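Long-range contacts in phenolic acid decarboxylase (Sedimentibacter hydroxybenzoicus, PDB 7AE5), which catalyses the reversible, non-oxidative decarboxylation of 4-hydroxybenzoate and 3,4-dihydroxybenzoate, using prenylated FMN and manganese, and so detoxifies phenolic compounds under anaerobic conditions: residues 10-15 with 62-67; 18-23 with 45-50. All blocks are in the same frame, centred on the assembly; numbering follows the deposited sequence.

Both contacts belong to the N-terminal domain of this UbiD-family enzyme, and their centres lie 10 Å apart. In interaction 1, helix 8-17 packs on strand 62-65 and the turn after it; in interaction 2 the chain leaving that helix pairs with the segment leading into strand 50-53. Interaction 2 is nested along the chain within the loop that interaction 1 closes, and both reach the same mixed sheet. Two probable hydrogen bonds join them: L15 O to Q20 N at 2.7 Å, and N66 ND2 to P49 O at 2.8 Å. L21 CD1 also packs against L12 O at 3.3 Å. Neither contact is near the annotated cofactor, metal or proton-donor residues.

Interaction 1 of 2, residues 10-15 with 62-67; sequences EFLEVL and SVVTNV
V67, in the turn just after strand 62-65, meets L12 and the ring of F11 on helix 8-17; V67, L12 and V64 contribute most of the surface buried here. V67 CG1 lies in the plane of the F11 ring and touches its edge, 3.6 Å from CE2, as the two side chains slide past each other in opposite directions. One ring face is covered from within the helix by L15 CG, offset toward the rim. L15 also reaches the turn, its CD1 lying 4.1 Å from V67 O, a carbonyl that accepts a hydrogen bond from N73 ND2.

L12 reaches back to the strand itself, at V64. Its CD2 methyl meets V64 CG2 at 3.8 Å, the two side chains reaching tip to tip, and passes V67 CG2 more loosely at 4.4 Å. In V64 it is CG2, the branch anti to the backbone N, that is turned to meet L12.

Around the contact, Y5 stacks edge-to-face with F11, F52 of strand 50-53 touches L12 and V64, and L76 of helix 71-77 packs on F11 and L15. The side chains that meet across the two segments are apolar, methyl to methyl and methyl to ring edge, without a polar bond between the segments; this contact is consistent with packing by shape and burial of apolar surface.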
loop_
_atom_site.group_PDB
_atom_site.type_symbol
_atom_site.label_atom_id
_atom_site.label_comp_id
_atom_site.label_asym_id
_atom_site.label_seq_id
_atom_site.Cartn_x
_atom_site.Cartn_y
_atom_site.Cartn_z
ATOM N N GLU C 10 31.545 28.918 -38.190
ATOM C CA GLU C 10 31.019 30.154 -37.623
ATOM C C GLU C 10 30.627 29.960 -36.165
ATOM O O GLU C 10 30.904 30.817 -35.318
ATOM C CB GLU C 10 29.823 30.644 -38.439
ATOM C CG GLU C 10 30.197 31.373 -39.721
ATOM C CD GLU C 10 29.000 31.618 -40.621
ATOM O OE1 GLU C 10 27.857 31.572 -40.117
ATOM O OE2 GLU C 10 29.202 31.857 -41.831
ATOM N N PHE C 11 29.993 28.827 -35.851
ATOM C CA PHE C 11 29.611 28.549 -34.471
ATOM C C PHE C 11 30.833 28.317 -33.593
ATOM O O PHE C 11 30.860 28.743 -32.432
ATOM C CB PHE C 11 28.676 27.341 -34.421
ATOM C CG PHE C 11 28.162 27.031 -33.045
ATOM C CD1 PHE C 11 27.434 27.972 -32.335
ATOM C CD2 PHE C 11 28.405 25.800 -32.462
ATOM C CE1 PHE C 11 26.960 27.691 -31.070
ATOM C CE2 PHE C 11 27.931 25.511 -31.197
ATOM C CZ PHE C 11 27.207 26.458 -30.499
ATOM N N LEU C 12 31.854 27.646 -34.130
ATOM C CA LEU C 12 33.050 27.362 -33.345
ATOM C C LEU C 12 33.761 28.648 -32.938
ATOM O O LEU C 12 34.210 28.783 -31.793
ATOM C CB LEU C 12 33.991 26.456 -34.139
ATOM C CG LEU C 12 33.658 24.962 -34.172
ATOM C CD1 LEU C 12 34.779 24.174 -34.838
ATOM C CD2 LEU C 12 33.375 24.428 -32.776
ATOM N N GLU C 13 33.869 29.606 -33.861
ATOM C CA GLU C 13 34.550 30.857 -33.544
ATOM C C GLU C 13 33.747 31.686 -32.550
ATOM O O GLU C 13 34.324 32.360 -31.689
ATOM C CB GLU C 13 34.813 31.652 -34.823
ATOM N N VAL C 14 32.418 31.657 -32.658
ATOM C CA VAL C 14 31.580 32.300 -31.650
ATOM C C VAL C 14 31.811 31.659 -30.289
ATOM O O VAL C 14 31.918 32.351 -29.268
ATOM C CB VAL C 14 30.099 32.239 -32.067
ATOM C CG1 VAL C 14 29.195 32.560 -30.887
ATOM C CG2 VAL C 14 29.839 33.195 -33.218
ATOM N N LEU C 15 31.909 30.327 -30.256
ATOM C CA LEU C 15 32.175 29.624 -29.005
ATOM C C LEU C 15 33.509 30.054 -28.407
ATOM O O LEU C 15 33.601 30.347 -27.209
ATOM C CB LEU C 15 32.162 28.112 -29.238
ATOM C CG LEU C 15 30.827 27.390 -29.434
ATOM C CD1 LEU C 15 31.069 25.901 -29.618
ATOM C CD2 LEU C 15 29.892 27.636 -28.264
ATOM N N SER C 62 41.313 17.736 -38.302
ATOM C CA SER C 62 40.984 18.151 -36.944
ATOM C C SER C 62 39.792 17.384 -36.379
ATOM O O SER C 62 39.019 16.752 -37.103
ATOM C CB SER C 62 40.684 19.654 -36.895
ATOM O OG SER C 62 41.480 20.367 -37.825
ATOM N N VAL C 63 39.653 17.465 -35.054
ATOM C CA VAL C 63 38.532 16.895 -34.314
ATOM C C VAL C 63 38.016 17.947 -33.341
ATOM O O VAL C 63 38.805 18.657 -32.709
ATOM C CB VAL C 63 38.936 15.610 -33.557
ATOM C CG1 VAL C 63 37.906 15.255 -32.486
ATOM C CG2 VAL C 63 39.096 14.457 -34.518
ATOM N N VAL C 64 36.693 18.057 -33.230
ATOM C CA VAL C 64 36.056 18.903 -32.230
ATOM C C VAL C 64 34.957 18.097 -31.546
ATOM O O VAL C 64 34.234 17.333 -32.196
ATOM C CB VAL C 64 35.505 20.211 -32.846
ATOM C CG1 VAL C 64 34.303 19.944 -33.741
ATOM C CG2 VAL C 64 35.159 21.216 -31.752
ATOM N N THR C 65 34.855 18.241 -30.226
ATOM C CA THR C 65 33.912 17.459 -29.439
ATOM C C THR C 65 33.302 18.336 -28.354
ATOM O O THR C 65 33.807 19.418 -28.044
ATOM C CB THR C 65 34.583 16.224 -28.818
ATOM O OG1 THR C 65 33.582 15.324 -28.328
ATOM C CG2 THR C 65 35.501 16.629 -27.675
ATOM N N ASN C 66 32.200 17.844 -27.779
ATOM C CA ASN C 66 31.442 18.564 -26.750
ATOM C C ASN C 66 30.957 19.916 -27.268
ATOM O O ASN C 66 30.922 20.908 -26.535
ATOM C CB ASN C 66 32.256 18.729 -25.465
ATOM C CG ASN C 66 31.380 18.831 -24.228
ATOM O OD1 ASN C 66 30.438 18.057 -24.059
ATOM N ND2 ASN C 66 31.684 19.790 -23.361
ATOM N N VAL C 67 30.573 19.954 -28.546
ATOM C CA VAL C 67 30.124 21.201 -29.156
ATOM C C VAL C 67 28.818 21.669 -28.524
ATOM O O VAL C 67 28.648 22.857 -28.226
ATOM C CB VAL C 67 29.992 21.025 -30.680
ATOM C CG1 VAL C 67 29.326 22.239 -31.307
ATOM C CG2 VAL C 67 31.356 20.773 -31.307
#

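Interaction 2 of 2, residues 18-23 with 45-50; sequences EGQLIR and GKNQPA
Q20 and P49 lie side by side where the chain leaving helix 8-17 meets the segment before strand 50-53, and here main-chain bonds set the alignment. A50 N donates to Q20 O at 2.9 Å, and I22 N donates to A50 O, also at 2.9 Å. The A50 carbonyl takes a further CA-H...O contact from L21, whose CA is 3.3 Å away. The two main-chain bonds bracket L21, which is bridged in parallel to A50.

The Q20 side chain, bent at chi2 (-54°), carries its amide to the turn at N47. Its NE2 donates to N47 O at 3.0 Å; the acceptor lies close to the plane of the Q20 amide, whereas the donor stands well above the N47 carbonyl plane. The same NE2 also bonds to N73 OD1, so this buried nitrogen has two acceptors. Q48 O lies near it too, but at a poor angle, and is bonded by S70 OG. An alanine at Q20 would probably leave N47 O and N73 OD1 without this donor and the turn freer to shift.

P49 packs beside these bonds: its CB is in van der Waals contact with Q20 O at 3.4 Å, and its CG makes an apolar contact with I22 CG1 at 3.8 Å. I22 packs on L474 of a second subunit, and N47 on N47 of that subunit. Before the strand, G19 closes helix 8-17 in a Schellman motif with positive phi. With helix 33-43 lying between the paired strands 21-24 and 50-53, the whole is a beta-alpha-beta unit, and this contact is the start of its parallel pairing, at the edge, within this chain, of the N-terminal domain's mixed sheet.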
loop_
_atom_site.group_PDB
_atom_site.type_symbol
_atom_site.label_atom_id
_atom_site.label_comp_id
_atom_site.label_asym_id
_atom_site.label_seq_id
_atom_site.Cartn_x
_atom_site.Cartn_y
_atom_site.Cartn_z
ATOM N N GLU C 18 33.412 33.590 -26.924
ATOM C CA GLU C 18 32.714 33.651 -25.646
ATOM C C GLU C 18 33.399 32.837 -24.557
ATOM O O GLU C 18 32.875 32.762 -23.441
ATOM C CB GLU C 18 31.270 33.170 -25.816
ATOM C CG GLU C 18 30.459 33.982 -26.814
ATOM C CD GLU C 18 30.042 35.335 -26.273
ATOM O OE1 GLU C 18 29.802 36.253 -27.087
ATOM O OE2 GLU C 18 29.954 35.481 -25.037
ATOM N N GLY C 19 34.549 32.231 -24.848
ATOM C CA GLY C 19 35.242 31.428 -23.861
ATOM C C GLY C 19 34.709 30.026 -23.693
ATOM O O GLY C 19 34.890 29.430 -22.627
ATOM N N GLN C 20 34.057 29.474 -24.716
ATOM C CA GLN C 20 33.449 28.153 -24.642
ATOM C C GLN C 20 34.121 27.155 -25.581
ATOM O O GLN C 20 33.486 26.201 -26.037
ATOM C CB GLN C 20 31.953 28.242 -24.941
ATOM C CG GLN C 20 31.146 28.881 -23.828
ATOM C CD GLN C 20 31.380 28.213 -22.489
ATOM O OE1 GLN C 20 31.802 28.856 -21.527
ATOM N NE2 GLN C 20 31.113 26.915 -22.420
ATOM N N LEU C 21 35.405 27.354 -25.870
ATOM C CA LEU C 21 36.136 26.437 -26.735
ATOM C C LEU C 21 37.599 26.419 -26.318
ATOM O O LEU C 21 38.205 27.475 -26.114
ATOM C CB LEU C 21 35.993 26.835 -28.211
ATOM C CG LEU C 21 36.375 25.806 -29.282
ATOM C CD1 LEU C 21 35.676 26.139 -30.583
ATOM C CD2 LEU C 21 37.882 25.749 -29.508
ATOM N N ILE C 22 38.156 25.216 -26.199
ATOM C CA ILE C 22 39.546 25.010 -25.813
ATOM C C ILE C 22 40.298 24.420 -26.998
ATOM O O ILE C 22 39.781 23.546 -27.703
ATOM C CB ILE C 22 39.656 24.092 -24.580
ATOM C CG1 ILE C 22 38.915 24.706 -23.392
ATOM C CG2 ILE C 22 41.112 23.828 -24.226
ATOM C CD1 ILE C 22 39.532 25.987 -22.887
ATOM N N ARG C 23 41.515 24.910 -27.220
ATOM C CA ARG C 23 42.405 24.400 -28.256
ATOM C C ARG C 23 43.517 23.603 -27.587
ATOM O O ARG C 23 44.282 24.151 -26.786
ATOM C CB ARG C 23 42.989 25.540 -29.089
ATOM C CG ARG C 23 41.995 26.200 -30.030
ATOM C CD ARG C 23 42.585 26.390 -31.418
ATOM N NE ARG C 23 41.552 26.498 -32.442
ATOM C CZ ARG C 23 41.018 27.640 -32.856
ATOM N NH1 ARG C 23 41.409 28.804 -32.365
ATOM N NH2 ARG C 23 40.070 27.612 -33.789
ATOM N N GLY C 45 30.982 20.170 -15.230
ATOM C CA GLY C 45 29.745 20.526 -14.561
ATOM C C GLY C 45 28.997 21.678 -15.196
ATOM O O GLY C 45 27.893 21.497 -15.718
ATOM N N LYS C 46 29.584 22.872 -15.147
ATOM C CA LYS C 46 28.975 24.072 -15.698
ATOM C C LYS C 46 29.967 24.763 -16.622
ATOM O O LYS C 46 31.182 24.585 -16.506
ATOM C CB LYS C 46 28.527 25.030 -14.588
ATOM C CG LYS C 46 27.550 24.413 -13.603
ATOM C CD LYS C 46 28.188 24.233 -12.233
ATOM C CE LYS C 46 27.606 23.031 -11.500
ATOM N NZ LYS C 46 28.635 22.285 -10.717
ATOM N N ASN C 47 29.427 25.556 -17.551
ATOM C CA ASN C 47 30.224 26.295 -18.532
ATOM C C ASN C 47 31.119 25.370 -19.350
ATOM O O ASN C 47 32.176 25.787 -19.832
ATOM C CB ASN C 47 31.069 27.382 -17.862
ATOM C CG ASN C 47 30.234 28.365 -17.076
ATOM O OD1 ASN C 47 29.771 29.371 -17.612
ATOM N ND2 ASN C 47 30.033 28.078 -15.795
ATOM N N GLN C 48 30.706 24.118 -19.511
ATOM C CA GLN C 48 31.543 23.134 -20.180
ATOM C C GLN C 48 31.820 23.569 -21.614
ATOM O O GLN C 48 30.878 23.835 -22.372
ATOM C CB GLN C 48 30.875 21.761 -20.168
ATOM C CG GLN C 48 30.490 21.274 -18.784
ATOM C CD GLN C 48 29.004 21.357 -18.539
ATOM O OE1 GLN C 48 28.416 22.437 -18.592
ATOM N NE2 GLN C 48 28.382 20.215 -18.266
ATOM N N PRO C 49 33.081 23.662 -22.022
ATOM C CA PRO C 49 33.401 24.109 -23.376
ATOM C C PRO C 49 33.499 22.948 -24.353
ATOM O O PRO C 49 33.594 21.777 -23.975
ATOM C CB PRO C 49 34.771 24.773 -23.191
ATOM C CG PRO C 49 35.415 23.929 -22.129
ATOM C CD PRO C 49 34.297 23.437 -21.221
ATOM N N ALA C 50 33.461 23.299 -25.632
ATOM C CA ALA C 50 33.867 22.367 -26.667
ATOM C C ALA C 50 35.387 22.278 -26.690
ATOM O O ALA C 50 36.090 23.211 -26.292
ATOM C CB ALA C 50 33.335 22.802 -28.032
#